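Local structure of insecticidal Delta-Endotoxin Cry8Ea1 (Bacillus Thuringiensis, 3EB7) at residues Glu74-Gly77 / Leu78-Tyr82; Asp113-Phe116 / Thr117-Met120; Tyr33-Leu36 / Ile37-Trp41. The protein is an insecticidal three-domain Cry toxin active against Holotrichia parallela larvae, probably killing by inserting its N-terminal helical bundle into gut-cell membranes to form pores. All coordinates share one frame; numbering follows the deposited sequence.

Contact 1: Glu74-Gly77 / Leu78-Tyr82; sequences ELEG and LGNNY
The amide of Asn-81 turns back over the preceding helical turn with Gly-77 O tilted 29° out of its plane, while the amide of Asn-80 lays one face over Glu-76 O. The Asn-81 side chain also touches Ile-111 and Leu-115 of helix 99-119, and the ring of Tyr-82 meets that of Trp-41 at a shallow angle. In Asn-81 the first torsion (chi1 -78°) sets CG beside the backbone N, which carries ND2 to within 2.7 Å of Gly-77 O. Gly-77 O also takes the main-chain bond from Asn-81 N at 3.1 Å, and the two donors reach it from opposite faces of the carbonyl plane, neither on a lone pair. Asn-80 does something different: Glu-76 O sits above its amide, 3.7 Å from Asn-80 CG, and receives its bond from Asn-80 N instead, at 3.1 Å and in the carbonyl plane. The carboxylate of Glu-76, on a chain bent at chi2, crosses that amide at an angle, planes 72° apart; Glu-76 OE2 stands 4.1 Å from Asn-80 OD1.

Leu-75 and Leu-78 lie side by side and point the same way, CD2 of Leu-75 meeting CD2 of Leu-78 at 4.1 Å. Leu-75 O is bonded twice, by Gly-79 N from above its plane and by NE1 of Trp-41, just past the end of helix 26-40, and Glu-74 OE2 is held by Ser-122 OG.

Within 74-82, Leu-75 and Leu-78 thus face the bundle, on Val-135 and Phe-116, whereas Glu-76 and Asn-80 are exposed. Gly-77 and Leu-75 each offer a carbonyl to a side-chain N-H as well as to the usual amide, so both oxygens are probably more strongly polarised than an ordinary helix carbonyl.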
ATOM      1  N   GLU A  74       2.680 -28.534  -5.226  1.00 24.40           N
ATOM      2  CA  GLU A  74       3.776 -27.763  -5.812  1.00 24.44           C
ATOM      3  C   GLU A  74       4.358 -26.730  -4.864  1.00 23.79           C
ATOM      4  O   GLU A  74       5.571 -26.559  -4.824  1.00 23.95           O
ATOM      5  CB  GLU A  74       3.294 -27.074  -7.087  1.00 24.39           C
ATOM      6  CG  GLU A  74       2.869 -28.074  -8.158  1.00 25.61           C
ATOM      7  CD  GLU A  74       2.367 -27.409  -9.435  1.00 25.44           C
ATOM      8  OE1 GLU A  74       2.498 -28.025 -10.494  1.00 33.35           O
ATOM      9  OE2 GLU A  74       1.832 -26.285  -9.402  1.00 27.89           O
ATOM     10  N   LEU A  75       3.503 -26.034  -4.119  1.00 23.64           N
ATOM     11  CA  LEU A  75       3.978 -25.037  -3.145  1.00 24.20           C
ATOM     12  C   LEU A  75       4.666 -25.660  -1.929  1.00 24.68           C
ATOM     13  O   LEU A  75       5.585 -25.062  -1.353  1.00 24.06           O
ATOM     14  CB  LEU A  75       2.856 -24.078  -2.717  1.00 23.59           C
ATOM     15  CG  LEU A  75       2.436 -23.114  -3.843  1.00 22.52           C
ATOM     16  CD1 LEU A  75       1.008 -22.607  -3.673  1.00 22.18           C
ATOM     17  CD2 LEU A  75       3.388 -21.950  -4.002  1.00 19.57           C
ATOM     18  N   GLU A  76       4.239 -26.862  -1.544  1.00 26.96           N
ATOM     19  CA  GLU A  76       4.866 -27.526  -0.406  1.00 27.73           C
ATOM     20  C   GLU A  76       6.248 -28.006  -0.788  1.00 28.27           C
ATOM     21  O   GLU A  76       7.189 -27.747  -0.047  1.00 28.10           O
ATOM     22  CB  GLU A  76       4.005 -28.652   0.186  1.00 28.94           C
ATOM     23  CG  GLU A  76       4.659 -29.382   1.427  1.00 29.77           C
ATOM     24  CD  GLU A  76       4.743 -28.480   2.674  1.00 36.99           C
ATOM     25  OE1 GLU A  76       3.911 -27.538   2.813  1.00 39.67           O
ATOM     26  OE2 GLU A  76       5.626 -28.727   3.520  1.00 38.48           O
ATOM     27  N   GLY A  77       6.367 -28.646  -1.965  1.00 28.94           N
ATOM     28  CA  GLY A  77       7.664 -29.029  -2.555  1.00 29.10           C
ATOM     29  C   GLY A  77       8.650 -27.896  -2.835  1.00 29.80           C
ATOM     30  O   GLY A  77       9.880 -28.091  -2.786  1.00 30.49           O
ATOM     31  N   LEU A  78       8.136 -26.714  -3.164  1.00 29.68           N
ATOM     32  CA  LEU A  78       8.956 -25.516  -3.369  1.00 29.27           C
ATOM     33  C   LEU A  78       9.523 -25.067  -2.023  1.00 28.91           C
ATOM     34  O   LEU A  78      10.635 -24.549  -1.939  1.00 29.13           O
ATOM     35  CB  LEU A  78       8.073 -24.416  -3.954  1.00 28.76           C
ATOM     36  CG  LEU A  78       8.593 -23.157  -4.647  1.00 30.19           C
ATOM     37  CD1 LEU A  78       9.334 -23.430  -5.959  1.00 27.27           C
ATOM     38  CD2 LEU A  78       7.386 -22.212  -4.921  1.00 31.25           C
ATOM     39  N   GLY A  79       8.732 -25.261  -0.972  1.00 28.38           N
ATOM     40  CA  GLY A  79       9.153 -24.989   0.378  1.00 28.16           C
ATOM     41  C   GLY A  79      10.284 -25.869   0.835  1.00 28.22           C
ATOM     42  O   GLY A  79      11.233 -25.378   1.427  1.00 28.37           O
ATOM     43  N   ASN A  80      10.180 -27.170   0.570  1.00 27.97           N
ATOM     44  CA  ASN A  80      11.248 -28.111   0.888  1.00 28.78           C
ATOM     45  C   ASN A  80      12.530 -27.732   0.165  1.00 28.61           C
ATOM     46  O   ASN A  80      13.608 -27.787   0.740  1.00 28.77           O
ATOM     47  CB  ASN A  80      10.844 -29.564   0.544  1.00 28.76           C
ATOM     48  CG  ASN A  80       9.653 -30.062   1.377  1.00 31.92           C
ATOM     49  OD1 ASN A  80       9.523 -29.756   2.579  1.00 31.87           O
ATOM     50  ND2 ASN A  80       8.772 -30.825   0.735  1.00 31.96           N
ATOM     51  N   ASN A  81      12.399 -27.352  -1.106  1.00 28.47           N
ATOM     52  CA  ASN A  81      13.536 -26.914  -1.908  1.00 28.20           C
ATOM     53  C   ASN A  81      14.125 -25.566  -1.488  1.00 27.90           C
ATOM     54  O   ASN A  81      15.313 -25.325  -1.686  1.00 27.76           O
ATOM     55  CB  ASN A  81      13.159 -26.921  -3.389  1.00 28.47           C
ATOM     56  CG  ASN A  81      13.181 -28.318  -3.981  1.00 29.22           C
ATOM     57  OD1 ASN A  81      14.241 -28.929  -4.111  1.00 33.43           O
ATOM     58  ND2 ASN A  81      12.021 -28.834  -4.322  1.00 26.85           N
ATOM     59  N   TYR A  82      13.287 -24.703  -0.919  1.00 27.52           N
ATOM     60  CA  TYR A  82      13.741 -23.462  -0.307  1.00 28.08           C
ATOM     61  C   TYR A  82      14.571 -23.649   0.965  1.00 28.68           C
ATOM     62  O   TYR A  82      15.487 -22.870   1.191  1.00 28.36           O
ATOM     63  CB  TYR A  82      12.566 -22.538  -0.028  1.00 27.34           C
ATOM     64  CG  TYR A  82      12.440 -21.422  -1.041  1.00 28.04           C
ATOM     65  CD1 TYR A  82      11.448 -21.457  -2.038  1.00 25.31           C
ATOM     66  CD2 TYR A  82      13.326 -20.319  -1.003  1.00 27.12           C
ATOM     67  CE1 TYR A  82      11.344 -20.422  -2.975  1.00 24.23           C
ATOM     68  CE2 TYR A  82      13.228 -19.292  -1.905  1.00 25.86           C
ATOM     69  CZ  TYR A  82      12.239 -19.347  -2.891  1.00 26.89           C
ATOM     70  OH  TYR A  82      12.159 -18.322  -3.783  1.00 28.75           O
TER

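Contact 2: Asp113-Phe116 / Thr117-Met120; sequences DSLF and TQYM
Asp-113 O takes two bonds from Thr-117. The amide of Thr-117 comes almost straight, 3.0 Å from Thr-117 N to Asp-113 O with an N-H...O angle of 179°, and its hydroxyl, Thr-117 OG1, donates to Asp-113 O at 3.1 Å from above the carbonyl plane. The torsion of Thr-117 (chi1 -55°) sets OG1 beside its own backbone N, which brings both donors to one acceptor. The carboxylate of Asp-113, though buried, is well satisfied: OD1 forms a salt bridge with Arg-170 and OD2 a hydrogen bond with His-143, which probably stabilises its charged form.

Next, Ser-114 O accepts from Gln-118 N at 3.1 Å, Leu-115 O from Tyr-119 N at 2.7 Å, and Phe-116 O from Met-120 N at 3.0 Å, with a weak second bond from Tyr-119 N. The ring of Tyr-119 runs alongside Leu-115, whose CA lies over one ring face and whose CG is 3.8 Å from Tyr-119 CE1. Met-120, its chain bent at chi2 and chi3, brings SD to the edge of the Phe-116 ring, near the ring plane and 4.4 Å from Phe-116 CD2.

These last turns of helix 99-119 pack against three other helices: Leu-115 and Tyr-119 on helix 65-93, the ring of Phe-116 stacked with His-143 of helix 133-153, and Thr-117 and Met-120 on helix 161-191.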
ATOM      1  N   ASP A 113      14.596 -21.965  -9.644  1.00 26.17           N
ATOM      2  CA  ASP A 113      14.212 -21.184 -10.819  1.00 25.54           C
ATOM      3  C   ASP A 113      13.419 -22.094 -11.762  1.00 24.92           C
ATOM      4  O   ASP A 113      12.342 -21.761 -12.257  1.00 23.80           O
ATOM      5  CB  ASP A 113      15.465 -20.572 -11.471  1.00 25.52           C
ATOM      6  CG  ASP A 113      15.162 -19.855 -12.775  1.00 26.54           C
ATOM      7  OD1 ASP A 113      15.767 -20.182 -13.805  1.00 28.46           O
ATOM      8  OD2 ASP A 113      14.293 -18.972 -12.790  1.00 30.70           O
ATOM      9  N   SER A 114      13.928 -23.286 -11.950  1.00 25.42           N
ATOM     10  CA  SER A 114      13.268 -24.253 -12.814  1.00 26.67           C
ATOM     11  C   SER A 114      11.855 -24.614 -12.346  1.00 26.17           C
ATOM     12  O   SER A 114      10.956 -24.736 -13.160  1.00 26.35           O
ATOM     13  CB  SER A 114      14.139 -25.497 -12.970  1.00 26.59           C
ATOM     14  OG  SER A 114      13.324 -26.643 -13.057  1.00 29.67           O
ATOM     15  N   LEU A 115      11.669 -24.745 -11.034  1.00 26.66           N
ATOM     16  CA  LEU A 115      10.367 -25.054 -10.422  1.00 26.58           C
ATOM     17  C   LEU A 115       9.387 -23.870 -10.558  1.00 26.77           C
ATOM     18  O   LEU A 115       8.195 -24.033 -10.894  1.00 26.98           O
ATOM     19  CB  LEU A 115      10.602 -25.393  -8.939  1.00 27.13           C
ATOM     20  CG  LEU A 115      10.706 -26.805  -8.313  1.00 26.88           C
ATOM     21  CD1 LEU A 115      10.724 -27.959  -9.267  1.00 25.66           C
ATOM     22  CD2 LEU A 115      11.839 -26.891  -7.316  1.00 25.86           C
ATOM     23  N   PHE A 116       9.894 -22.665 -10.329  1.00 26.26           N
ATOM     24  CA  PHE A 116       9.105 -21.469 -10.535  1.00 26.08           C
ATOM     25  C   PHE A 116       8.588 -21.404 -11.946  1.00 26.85           C
ATOM     26  O   PHE A 116       7.395 -21.245 -12.143  1.00 28.24           O
ATOM     27  CB  PHE A 116       9.888 -20.217 -10.166  1.00 24.76           C
ATOM     28  CG  PHE A 116       9.868 -19.926  -8.719  1.00 22.90           C
ATOM     29  CD1 PHE A 116      11.041 -19.937  -7.980  1.00 22.34           C
ATOM     30  CD2 PHE A 116       8.653 -19.643  -8.070  1.00 21.48           C
ATOM     31  CE1 PHE A 116      11.013 -19.654  -6.602  1.00 23.33           C
ATOM     32  CE2 PHE A 116       8.605 -19.357  -6.714  1.00 19.90           C
ATOM     33  CZ  PHE A 116       9.780 -19.367  -5.967  1.00 22.16           C
ATOM     34  N   THR A 117       9.468 -21.561 -12.930  1.00 27.54           N
ATOM     35  CA  THR A 117       9.054 -21.618 -14.335  1.00 27.58           C
ATOM     36  C   THR A 117       7.956 -22.660 -14.608  1.00 27.99           C
ATOM     37  O   THR A 117       7.018 -22.382 -15.344  1.00 28.09           O
ATOM     38  CB  THR A 117      10.266 -21.854 -15.249  1.00 27.29           C
ATOM     39  OG1 THR A 117      11.236 -20.844 -14.986  1.00 26.71           O
ATOM     40  CG2 THR A 117       9.890 -21.803 -16.734  1.00 26.50           C
ATOM     41  N   GLN A 118       8.076 -23.849 -14.019  1.00 28.50           N
ATOM     42  CA  GLN A 118       7.077 -24.912 -14.234  1.00 29.26           C
ATOM     43  C   GLN A 118       5.785 -24.643 -13.496  1.00 27.47           C
ATOM     44  O   GLN A 118       4.727 -24.989 -13.987  1.00 28.06           O
ATOM     45  CB  GLN A 118       7.567 -26.298 -13.802  1.00 28.83           C
ATOM     46  CG  GLN A 118       8.862 -26.820 -14.444  1.00 32.88           C
ATOM     47  CD  GLN A 118       9.138 -28.280 -14.009  1.00 33.68           C
ATOM     48  OE1 GLN A 118       9.193 -28.595 -12.815  1.00 35.53           O
ATOM     49  NE2 GLN A 118       9.278 -29.173 -14.992  1.00 39.73           N
ATOM     50  N   TYR A 119       5.861 -24.043 -12.313  1.00 26.74           N
ATOM     51  CA  TYR A 119       4.695 -23.966 -11.415  1.00 25.20           C
ATOM     52  C   TYR A 119       3.829 -22.703 -11.552  1.00 24.73           C
ATOM     53  O   TYR A 119       2.634 -22.745 -11.264  1.00 24.31           O
ATOM     54  CB  TYR A 119       5.138 -24.103  -9.955  1.00 25.56           C
ATOM     55  CG  TYR A 119       5.670 -25.455  -9.551  1.00 25.83           C
ATOM     56  CD1 TYR A 119       6.425 -25.612  -8.378  1.00 24.57           C
ATOM     57  CD2 TYR A 119       5.433 -26.577 -10.342  1.00 26.39           C
ATOM     58  CE1 TYR A 119       6.910 -26.883  -7.991  1.00 24.72           C
ATOM     59  CE2 TYR A 119       5.915 -27.822  -9.976  1.00 26.96           C
ATOM     60  CZ  TYR A 119       6.633 -27.974  -8.805  1.00 25.70           C
ATOM     61  OH  TYR A 119       7.043 -29.239  -8.472  1.00 26.77           O
ATOM     62  N   MET A 120       4.416 -21.574 -11.937  1.00 24.03           N
ATOM     63  CA  MET A 120       3.630 -20.320 -12.043  1.00 24.27           C
ATOM     64  C   MET A 120       2.266 -20.453 -12.759  1.00 24.01           C
ATOM     65  O   MET A 120       1.307 -19.786 -12.350  1.00 23.49           O
ATOM     66  CB  MET A 120       4.444 -19.161 -12.641  1.00 23.49           C
ATOM     67  CG  MET A 120       5.580 -18.661 -11.755  1.00 25.36           C
ATOM     68  SD  MET A 120       5.077 -18.167 -10.081  1.00 26.50           S
ATOM     69  CE  MET A 120       3.910 -16.824 -10.418  1.00 23.98           C
TER

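Contact 3: Tyr33-Leu36 / Ile37-Trp41; sequences YSTL and IDVLW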
ATOM      1  N   TYR A  33      15.655 -14.410   3.831  1.00 28.08           N
ATOM      2  CA  TYR A  33      15.171 -15.752   3.448  1.00 28.06           C
ATOM      3  C   TYR A  33      14.758 -16.584   4.649  1.00 28.17           C
ATOM      4  O   TYR A  33      13.762 -17.316   4.606  1.00 27.48           O
ATOM      5  CB  TYR A  33      16.233 -16.532   2.655  1.00 28.30           C
ATOM      6  CG  TYR A  33      16.188 -16.258   1.181  1.00 29.64           C
ATOM      7  CD1 TYR A  33      17.258 -15.649   0.514  1.00 30.20           C
ATOM      8  CD2 TYR A  33      15.060 -16.573   0.452  1.00 31.92           C
ATOM      9  CE1 TYR A  33      17.203 -15.370  -0.853  1.00 29.80           C
ATOM     10  CE2 TYR A  33      14.990 -16.307  -0.908  1.00 33.93           C
ATOM     11  CZ  TYR A  33      16.061 -15.701  -1.553  1.00 31.42           C
ATOM     12  OH  TYR A  33      15.932 -15.475  -2.902  1.00 31.19           O
ATOM     13  N   SER A  34      15.538 -16.475   5.718  1.00 28.62           N
ATOM     14  CA  SER A  34      15.179 -17.117   6.974  1.00 30.09           C
ATOM     15  C   SER A  34      13.773 -16.693   7.496  1.00 29.40           C
ATOM     16  O   SER A  34      12.935 -17.531   7.858  1.00 29.24           O
ATOM     17  CB  SER A  34      16.244 -16.825   8.015  1.00 30.30           C
ATOM     18  OG  SER A  34      15.896 -17.565   9.157  1.00 34.62           O
ATOM     19  N   THR A  35      13.534 -15.388   7.511  1.00 29.01           N
ATOM     20  CA  THR A  35      12.239 -14.823   7.861  1.00 29.34           C
ATOM     21  C   THR A  35      11.162 -15.236   6.861  1.00 29.29           C
ATOM     22  O   THR A  35      10.125 -15.718   7.282  1.00 29.94           O
ATOM     23  CB  THR A  35      12.339 -13.287   8.032  1.00 29.06           C
ATOM     24  OG1 THR A  35      13.210 -13.015   9.127  1.00 30.17           O
ATOM     25  CG2 THR A  35      11.012 -12.661   8.311  1.00 29.07           C
ATOM     26  N   LEU A  36      11.416 -15.083   5.560  1.00 29.04           N
ATOM     27  CA  LEU A  36      10.425 -15.430   4.519  1.00 29.42           C
ATOM     28  C   LEU A  36       9.986 -16.883   4.580  1.00 29.09           C
ATOM     29  O   LEU A  36       8.789 -17.176   4.535  1.00 28.74           O
ATOM     30  CB  LEU A  36      10.976 -15.154   3.133  1.00 29.36           C
ATOM     31  CG  LEU A  36      10.762 -13.828   2.367  1.00 31.85           C
ATOM     32  CD1 LEU A  36      10.377 -12.590   3.237  1.00 30.61           C
ATOM     33  CD2 LEU A  36      12.026 -13.567   1.532  1.00 28.85           C
ATOM     34  N   ILE A  37      10.964 -17.787   4.686  1.00 29.35           N
ATOM     35  CA  ILE A  37      10.706 -19.224   4.841  1.00 29.36           C
ATOM     36  C   ILE A  37       9.919 -19.573   6.115  1.00 29.23           C
ATOM     37  O   ILE A  37       9.030 -20.405   6.061  1.00 29.74           O
ATOM     38  CB  ILE A  37      11.997 -20.023   4.743  1.00 29.44           C
ATOM     39  CG1 ILE A  37      12.555 -19.882   3.308  1.00 31.34           C
ATOM     40  CG2 ILE A  37      11.772 -21.499   5.129  1.00 28.62           C
ATOM     41  CD1 ILE A  37      13.885 -20.620   3.035  1.00 31.10           C
ATOM     42  N   ASP A  38      10.212 -18.917   7.238  1.00 29.08           N
ATOM     43  CA  ASP A  38       9.434 -19.104   8.460  1.00 29.71           C
ATOM     44  C   ASP A  38       7.980 -18.715   8.323  1.00 28.35           C
ATOM     45  O   ASP A  38       7.120 -19.376   8.908  1.00 28.65           O
ATOM     46  CB  ASP A  38      10.005 -18.302   9.624  1.00 30.62           C
ATOM     47  CG  ASP A  38      11.055 -19.056  10.391  1.00 36.20           C
ATOM     48  OD1 ASP A  38      11.342 -18.606  11.532  1.00 44.41           O
ATOM     49  OD2 ASP A  38      11.602 -20.077   9.876  1.00 40.02           O
ATOM     50  N   VAL A  39       7.718 -17.629   7.594  1.00 26.11           N
ATOM     51  CA  VAL A  39       6.373 -17.101   7.454  1.00 24.24           C
ATOM     52  C   VAL A  39       5.600 -17.978   6.454  1.00 24.19           C
ATOM     53  O   VAL A  39       4.474 -18.417   6.740  1.00 24.42           O
ATOM     54  CB  VAL A  39       6.399 -15.600   7.049  1.00 24.72           C
ATOM     55  CG1 VAL A  39       4.968 -15.017   6.848  1.00 23.58           C
ATOM     56  CG2 VAL A  39       7.140 -14.794   8.093  1.00 24.45           C
ATOM     57  N   LEU A  40       6.223 -18.286   5.317  1.00 23.20           N
ATOM     58  CA  LEU A  40       5.544 -18.995   4.238  1.00 22.24           C
ATOM     59  C   LEU A  40       5.482 -20.513   4.409  1.00 22.49           C
ATOM     60  O   LEU A  40       4.589 -21.172   3.896  1.00 21.68           O
ATOM     61  CB  LEU A  40       6.128 -18.577   2.875  1.00 22.68           C
ATOM     62  CG  LEU A  40       5.812 -17.123   2.447  1.00 21.80           C
ATOM     63  CD1 LEU A  40       6.608 -16.704   1.221  1.00 19.93           C
ATOM     64  CD2 LEU A  40       4.318 -16.929   2.206  1.00 20.95           C
ATOM     65  N   TRP A  41       6.424 -21.066   5.154  1.00 23.73           N
ATOM     66  CA  TRP A  41       6.420 -22.500   5.428  1.00 25.20           C
ATOM     67  C   TRP A  41       6.623 -22.731   6.925  1.00 26.68           C
ATOM     68  O   TRP A  41       7.711 -23.132   7.347  1.00 27.30           O
ATOM     69  CB  TRP A  41       7.462 -23.231   4.575  1.00 23.87           C
ATOM     70  CG  TRP A  41       7.113 -23.213   3.116  1.00 24.75           C
ATOM     71  CD1 TRP A  41       6.199 -24.020   2.465  1.00 24.09           C
ATOM     72  CD2 TRP A  41       7.625 -22.317   2.121  1.00 22.89           C
ATOM     73  NE1 TRP A  41       6.132 -23.680   1.136  1.00 22.28           N
ATOM     74  CE2 TRP A  41       6.995 -22.645   0.897  1.00 22.93           C
ATOM     75  CE3 TRP A  41       8.577 -21.284   2.140  1.00 23.37           C
ATOM     76  CZ2 TRP A  41       7.299 -21.977  -0.310  1.00 24.26           C
ATOM     77  CZ3 TRP A  41       8.867 -20.615   0.954  1.00 23.44           C
ATOM     78  CH2 TRP A  41       8.235 -20.972  -0.262  1.00 22.99           C
TER
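The closing turns of helix 26-40 are tied by Ile-37 N bonding to Tyr-33 O at 2.8 Å, with the same main-chain step repeated from Ser-34 to Asp-38 and from Thr-35 to Val-39. Several side chains lie close to the carbonyl oxygen four residues back. With its first torsion near -66°, Ile-37 lays CG1 beside its own N and 3.1 Å from Tyr-33 O, while the other branch, CG2, turns to the carbonyl side. Val-39 does likewise with CG2, 3.2 Å from Thr-35 O.

Leu-36 O accepts from Leu-40 N at 2.9 Å and more weakly from Val-39 N; Leu-40 CB rests on Leu-36 O at 3.4 Å. In the helical bundle of the Cry N-terminal domain, helix 26-40 packs against several neighbours: Leu-36 and Leu-40 face helix 133-153, Leu-40 reaching helices 2-20 and 47-59 as well, Val-39 faces helix 2-20, and Tyr-33 and Ile-37 meet helix 65-93. The hydroxyl of Tyr-33 ends on Asp-149 OD2.

Trp-41 is the first residue to leave helical geometry, yet Trp-41 N still bonds to Ile-37 O at 2.8 Å. Its indole lies with one face over Leu-40 CB, which sits 3.7 Å above the ring plane toward the rim, and it also meets the rings of Tyr-82 and of Trp-48 on helix 47-59.

How the contacts relate
From the N terminus the order is contact 3, contact 1, contact 2, in series, with no nesting or crossing; each follows one helix, contacts 2 and 3 at its C-terminal end, and closes no larger loop. Contact 1 is the middle piece, its centre about 12 Å from that of contact 3 and about 11 Å from that of contact 2. Toward contact 3, Gly-79 CA lies 3.2 Å from Trp-41 CE2. Toward contact 2, Leu-78 CD2 lies 3.6 Å from Phe-116 CE2. The nearest atoms of contacts 2 and 3 are about 6 Å apart; helix 65-93 lies against both, and Leu-142 of helix 133-153 touches all three within the N-terminal bundle.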